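Local coordinates for protein pectinesterase A (Erwinia chrysanthemi, PDB 2NTP) that hydrolyses the methyl esters of pectin's galacturonosyl units, releasing methanol, in the first step of plant tissue maceration and soft rot, at residues P34-I39 and N54-G59; T182-N187 and V221-R226. All blocks are in the same frame, centred on the assembly; numbering follows the deposited sequence.

In the fold
Contacts 1 and 2 join neighbouring strands of the same long parallel sheet of the pectinesterase beta-helix. They do not touch; their nearest atoms are about 16 Å apart. Contact 1 lies toward the N-terminal end, its centre about 21 Å from the centre of the chain and away from the substrate sites. Contact 2 sits nearer the middle, its centre about 12 Å from that of the chain. Both are partly buried. Residues 34-39 and 54-59 stay paired through Ile39 and Gly59, with an apolar row of Phe35, Ile37, Ile39, Leu55 and Leu57 on one face. Residues 182-187 and 221-226 pair over a shorter run, then turn a corner where asparagine, serine and arginine side chains take over.

Contact 1. Residues P34-I39 and N54-G59; sequences PFVILI and NLHLKG
Asn54 opens the pairing with its backbone, its O accepting from Phe35 N at 3.0 Å. Its side chain lies alongside Pro34, pointing the same way. Asn54 OD1 takes an N-H from His56 NE2 at 2.7 Å, in the amide plane on a lone pair and in the plane of the imidazole. Asn54 ND2 donates to Ser32 O, so both ends of the amide are held. Leu55 has CG anti to the backbone N (chi1 174°). That brings Leu55 CD1 to the edge of the Phe35 ring, 3.8 Å from Phe35 CD2, and equally near Ile37 CD1. His56 turns to the other face. Its N binds Phe35 O and its O accepts from Ile37 N at 2.8 Å. ND1 is bonded to Ser99 on the next strand, so with Asn54 the ring is fixed at both nitrogens. This is parallel pairing between successive coils of a right-handed beta-helix, with equivalent strands stacked in register. Leu57 returns to the face of Leu55, where helix 21-26 covers Ile37 and Ile39. Leu57 CD2 lies 3.9 Å from Ile37 CD1, while the Ile39 side chain crosses that of Leu57 obliquely, its CD1 nearest Leu57 CB. Lys58 N bonds to Ile37 O, and Lys58 O accepts from Ile39 N at 2.8 Å, with the donor 27° above the carbonyl plane. Leu38 CD1 also touches Lys58 O at 3.4 Å. At Gly59, CA approaches Ile39 O in a CA-H...O contact.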
# COMPACT_ATOMS: atom_id res chain seq x y z
N PRO A 34 -25.12 -6.22 2.19
CA PRO A 34 -24.35 -4.97 2.14
C PRO A 34 -24.62 -4.05 3.32
O PRO A 34 -25.77 -3.89 3.74
CB PRO A 34 -24.81 -4.32 0.82
CG PRO A 34 -26.08 -5.00 0.47
CD PRO A 34 -25.99 -6.38 1.01
N PHE A 35 -23.55 -3.48 3.88
CA PHE A 35 -23.67 -2.49 4.95
C PHE A 35 -22.82 -1.28 4.58
O PHE A 35 -21.60 -1.40 4.42
CB PHE A 35 -23.22 -3.09 6.28
CG PHE A 35 -23.65 -2.30 7.49
CD1 PHE A 35 -24.93 -2.47 8.02
CD2 PHE A 35 -22.79 -1.38 8.09
CE1 PHE A 35 -25.35 -1.75 9.14
CE2 PHE A 35 -23.20 -0.65 9.21
CZ PHE A 35 -24.48 -0.84 9.73
N VAL A 36 -23.48 -0.13 4.45
CA VAL A 36 -22.85 1.08 3.93
C VAL A 36 -22.84 2.18 5.00
O VAL A 36 -23.88 2.54 5.54
CB VAL A 36 -23.56 1.59 2.66
CG1 VAL A 36 -22.76 2.71 1.99
CG2 VAL A 36 -23.80 0.44 1.68
N ILE A 37 -21.64 2.69 5.28
CA ILE A 37 -21.46 3.71 6.31
C ILE A 37 -20.96 5.02 5.71
O ILE A 37 -19.93 5.05 5.02
CB ILE A 37 -20.48 3.23 7.41
CG1 ILE A 37 -20.97 1.91 8.02
CG2 ILE A 37 -20.30 4.31 8.49
CD1 ILE A 37 -19.93 1.17 8.86
N LEU A 38 -21.70 6.10 5.96
CA LEU A 38 -21.26 7.43 5.57
C LEU A 38 -20.43 8.01 6.70
O LEU A 38 -20.85 7.97 7.87
CB LEU A 38 -22.44 8.35 5.24
CG LEU A 38 -22.13 9.82 4.88
CD1 LEU A 38 -21.38 9.95 3.56
CD2 LEU A 38 -23.42 10.65 4.85
N ILE A 39 -19.25 8.51 6.36
CA ILE A 39 -18.37 9.15 7.34
C ILE A 39 -18.24 10.64 7.00
O ILE A 39 -17.62 11.00 6.01
CB ILE A 39 -16.97 8.47 7.38
CG1 ILE A 39 -17.10 6.97 7.66
CG2 ILE A 39 -16.08 9.14 8.41
CD1 ILE A 39 -15.84 6.16 7.36
N ASN A 54 -18.75 -7.67 2.76
CA ASN A 54 -19.70 -6.76 2.12
C ASN A 54 -19.92 -5.46 2.92
O ASN A 54 -21.03 -4.92 2.97
CB ASN A 54 -21.03 -7.49 1.87
CG ASN A 54 -21.74 -7.03 0.60
OD1 ASN A 54 -21.32 -6.09 -0.08
ND2 ASN A 54 -22.84 -7.71 0.29
N LEU A 55 -18.85 -4.99 3.56
CA LEU A 55 -18.87 -3.71 4.28
C LEU A 55 -18.29 -2.62 3.40
O LEU A 55 -17.30 -2.85 2.69
CB LEU A 55 -18.08 -3.81 5.59
CG LEU A 55 -17.93 -2.48 6.36
CD1 LEU A 55 -19.26 -2.05 6.99
CD2 LEU A 55 -16.84 -2.57 7.40
N HIS A 56 -18.90 -1.44 3.46
CA HIS A 56 -18.57 -0.32 2.57
C HIS A 56 -18.55 1.01 3.32
O HIS A 56 -19.52 1.37 3.99
CB HIS A 56 -19.54 -0.28 1.39
CG HIS A 56 -19.72 -1.60 0.73
ND1 HIS A 56 -18.89 -2.05 -0.27
CD2 HIS A 56 -20.60 -2.61 0.96
CE1 HIS A 56 -19.26 -3.26 -0.65
NE2 HIS A 56 -20.29 -3.63 0.10
N LEU A 57 -17.43 1.71 3.20
CA LEU A 57 -17.25 3.02 3.82
C LEU A 57 -17.24 4.09 2.74
O LEU A 57 -16.59 3.91 1.71
CB LEU A 57 -15.95 3.08 4.63
CG LEU A 57 -15.69 1.99 5.69
CD1 LEU A 57 -14.34 2.20 6.36
CD2 LEU A 57 -16.81 1.96 6.74
N LYS A 58 -17.97 5.17 2.97
CA LYS A 58 -17.99 6.32 2.07
C LYS A 58 -17.77 7.60 2.87
O LYS A 58 -18.60 7.96 3.70
CB LYS A 58 -19.32 6.40 1.30
CG LYS A 58 -19.35 7.47 0.23
CD LYS A 58 -20.67 7.47 -0.53
CE LYS A 58 -20.72 8.60 -1.56
NZ LYS A 58 -21.94 8.51 -2.43
N GLY A 59 -16.65 8.27 2.62
CA GLY A 59 -16.35 9.53 3.27
C GLY A 59 -17.03 10.68 2.56
O GLY A 59 -17.35 10.59 1.38

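Contact 2. Residues T182-N187 and V221-R226; sequences TALFNN and VITNSR
Asn187, Val221 and Phe185 have the most surface buried here. Val221 N donates to Ala183 O, and its O accepts from Phe185 N at 2.8 Å, the alternating pattern of parallel strands in adjacent coils of the beta-helix. Val221 CG1 meets Leu184 CD1 at 3.7 Å, the two side chains crossing obliquely. On the other face Phe185 lies alongside Ile222, Phe185 CD1 to Ile222 CG1 3.8 Å, and its ring stacks with Phe165 of the preceding coil. Phe185 O accepts from Thr223 N. Past the strand, Asn187 N reaches Thr223 O, which also accepts from Ser225 OG, placed above the carbonyl plane. Asn187 OD1 is gripped end-on by Arg226 NH1 and NH2, at 2.9 Å and 3.1 Å. NH1 lies in the carbonyl plane; NH2 stands well above it, off the lone pairs. A water also donates to OD1 and to Asn224 O. Asn187 ND2 holds Asp167, and Arg226 NE forms a salt bridge with Asp189. Asn186 ND2 donates to Thr223 OG1 and Asn224 OD1, both 2.8 Å away. The corner is thus held by polar side chains together with the backbone bond from Asn187 N to Thr223 O. Asp189 probably offsets the charge of Arg226, while Asp167 helps fix the Asn187 amide.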
# COMPACT_ATOMS: atom_id res chain seq x y z
N THR A 182 -2.74 -9.48 -5.68
CA THR A 182 -2.98 -8.99 -7.02
C THR A 182 -3.62 -7.62 -6.82
O THR A 182 -4.77 -7.52 -6.39
CB THR A 182 -3.93 -9.92 -7.81
OG1 THR A 182 -3.32 -11.21 -7.95
CG2 THR A 182 -4.21 -9.35 -9.19
N ALA A 183 -2.85 -6.57 -7.08
CA ALA A 183 -3.31 -5.21 -6.82
C ALA A 183 -3.17 -4.37 -8.07
O ALA A 183 -2.07 -4.20 -8.61
CB ALA A 183 -2.51 -4.60 -5.66
N LEU A 184 -4.31 -3.88 -8.55
CA LEU A 184 -4.38 -3.07 -9.76
C LEU A 184 -4.64 -1.62 -9.38
O LEU A 184 -5.53 -1.33 -8.57
CB LEU A 184 -5.50 -3.58 -10.68
CG LEU A 184 -5.80 -2.82 -11.98
CD1 LEU A 184 -4.61 -2.87 -12.95
CD2 LEU A 184 -7.05 -3.37 -12.64
N PHE A 185 -3.85 -0.72 -9.96
CA PHE A 185 -3.94 0.71 -9.67
C PHE A 185 -4.22 1.43 -10.98
O PHE A 185 -3.47 1.27 -11.95
CB PHE A 185 -2.63 1.22 -9.06
CG PHE A 185 -2.22 0.50 -7.81
CD1 PHE A 185 -1.53 -0.72 -7.87
CD2 PHE A 185 -2.52 1.03 -6.56
CE1 PHE A 185 -1.17 -1.39 -6.71
CE2 PHE A 185 -2.16 0.37 -5.40
CZ PHE A 185 -1.49 -0.84 -5.47
N ASN A 186 -5.31 2.20 -11.01
CA ASN A 186 -5.63 2.98 -12.21
C ASN A 186 -5.89 4.44 -11.90
O ASN A 186 -6.65 4.77 -10.98
CB ASN A 186 -6.82 2.38 -12.96
CG ASN A 186 -7.08 3.09 -14.28
OD1 ASN A 186 -8.06 3.83 -14.42
ND2 ASN A 186 -6.19 2.91 -15.24
N ASN A 187 -5.26 5.32 -12.67
CA ASN A 187 -5.41 6.77 -12.50
C ASN A 187 -5.06 7.22 -11.08
O ASN A 187 -5.78 8.01 -10.47
CB ASN A 187 -6.81 7.23 -12.92
CG ASN A 187 -6.92 8.74 -13.04
OD1 ASN A 187 -5.99 9.40 -13.51
ND2 ASN A 187 -8.04 9.29 -12.62
N VAL A 221 0.09 -4.14 -10.50
CA VAL A 221 -0.11 -3.64 -11.86
C VAL A 221 -0.58 -2.20 -11.79
O VAL A 221 -1.64 -1.90 -11.22
CB VAL A 221 -1.10 -4.53 -12.66
CG1 VAL A 221 -1.25 -4.02 -14.10
CG2 VAL A 221 -0.65 -6.00 -12.65
N ILE A 222 0.23 -1.29 -12.33
CA ILE A 222 -0.04 0.15 -12.25
C ILE A 222 -0.33 0.69 -13.64
O ILE A 222 0.52 0.62 -14.53
CB ILE A 222 1.14 0.91 -11.58
CG1 ILE A 222 1.32 0.49 -10.12
CG2 ILE A 222 0.91 2.43 -11.62
CD1 ILE A 222 2.40 -0.55 -9.90
N THR A 223 -1.53 1.23 -13.83
CA THR A 223 -1.98 1.67 -15.16
C THR A 223 -2.46 3.12 -15.16
O THR A 223 -3.12 3.57 -14.22
CB THR A 223 -3.12 0.77 -15.74
OG1 THR A 223 -4.30 0.89 -14.93
CG2 THR A 223 -2.70 -0.69 -15.79
N ASN A 224 -2.13 3.85 -16.23
CA ASN A 224 -2.67 5.19 -16.46
C ASN A 224 -2.49 6.10 -15.25
O ASN A 224 -3.38 6.86 -14.88
CB ASN A 224 -4.15 5.11 -16.86
CG ASN A 224 -4.41 4.10 -17.97
OD1 ASN A 224 -5.25 3.21 -17.83
ND2 ASN A 224 -3.69 4.24 -19.08
N SER A 225 -1.31 6.01 -14.63
CA SER A 225 -1.06 6.70 -13.38
C SER A 225 0.06 7.73 -13.51
O SER A 225 0.58 7.96 -14.60
CB SER A 225 -0.74 5.68 -12.28
OG SER A 225 -1.91 4.96 -11.94
N ARG A 226 0.40 8.35 -12.39
CA ARG A 226 1.41 9.39 -12.35
C ARG A 226 2.34 9.09 -11.18
O ARG A 226 1.89 9.02 -10.04
CB ARG A 226 0.77 10.77 -12.20
CG ARG A 226 -0.03 11.21 -13.44
CD ARG A 226 -1.10 12.25 -13.13
NE ARG A 226 -2.10 11.75 -12.19
CZ ARG A 226 -3.10 10.91 -12.49
NH1 ARG A 226 -3.25 10.44 -13.72
NH2 ARG A 226 -3.94 10.53 -11.53
O HOH W 1 -5.71 8.54 -16.32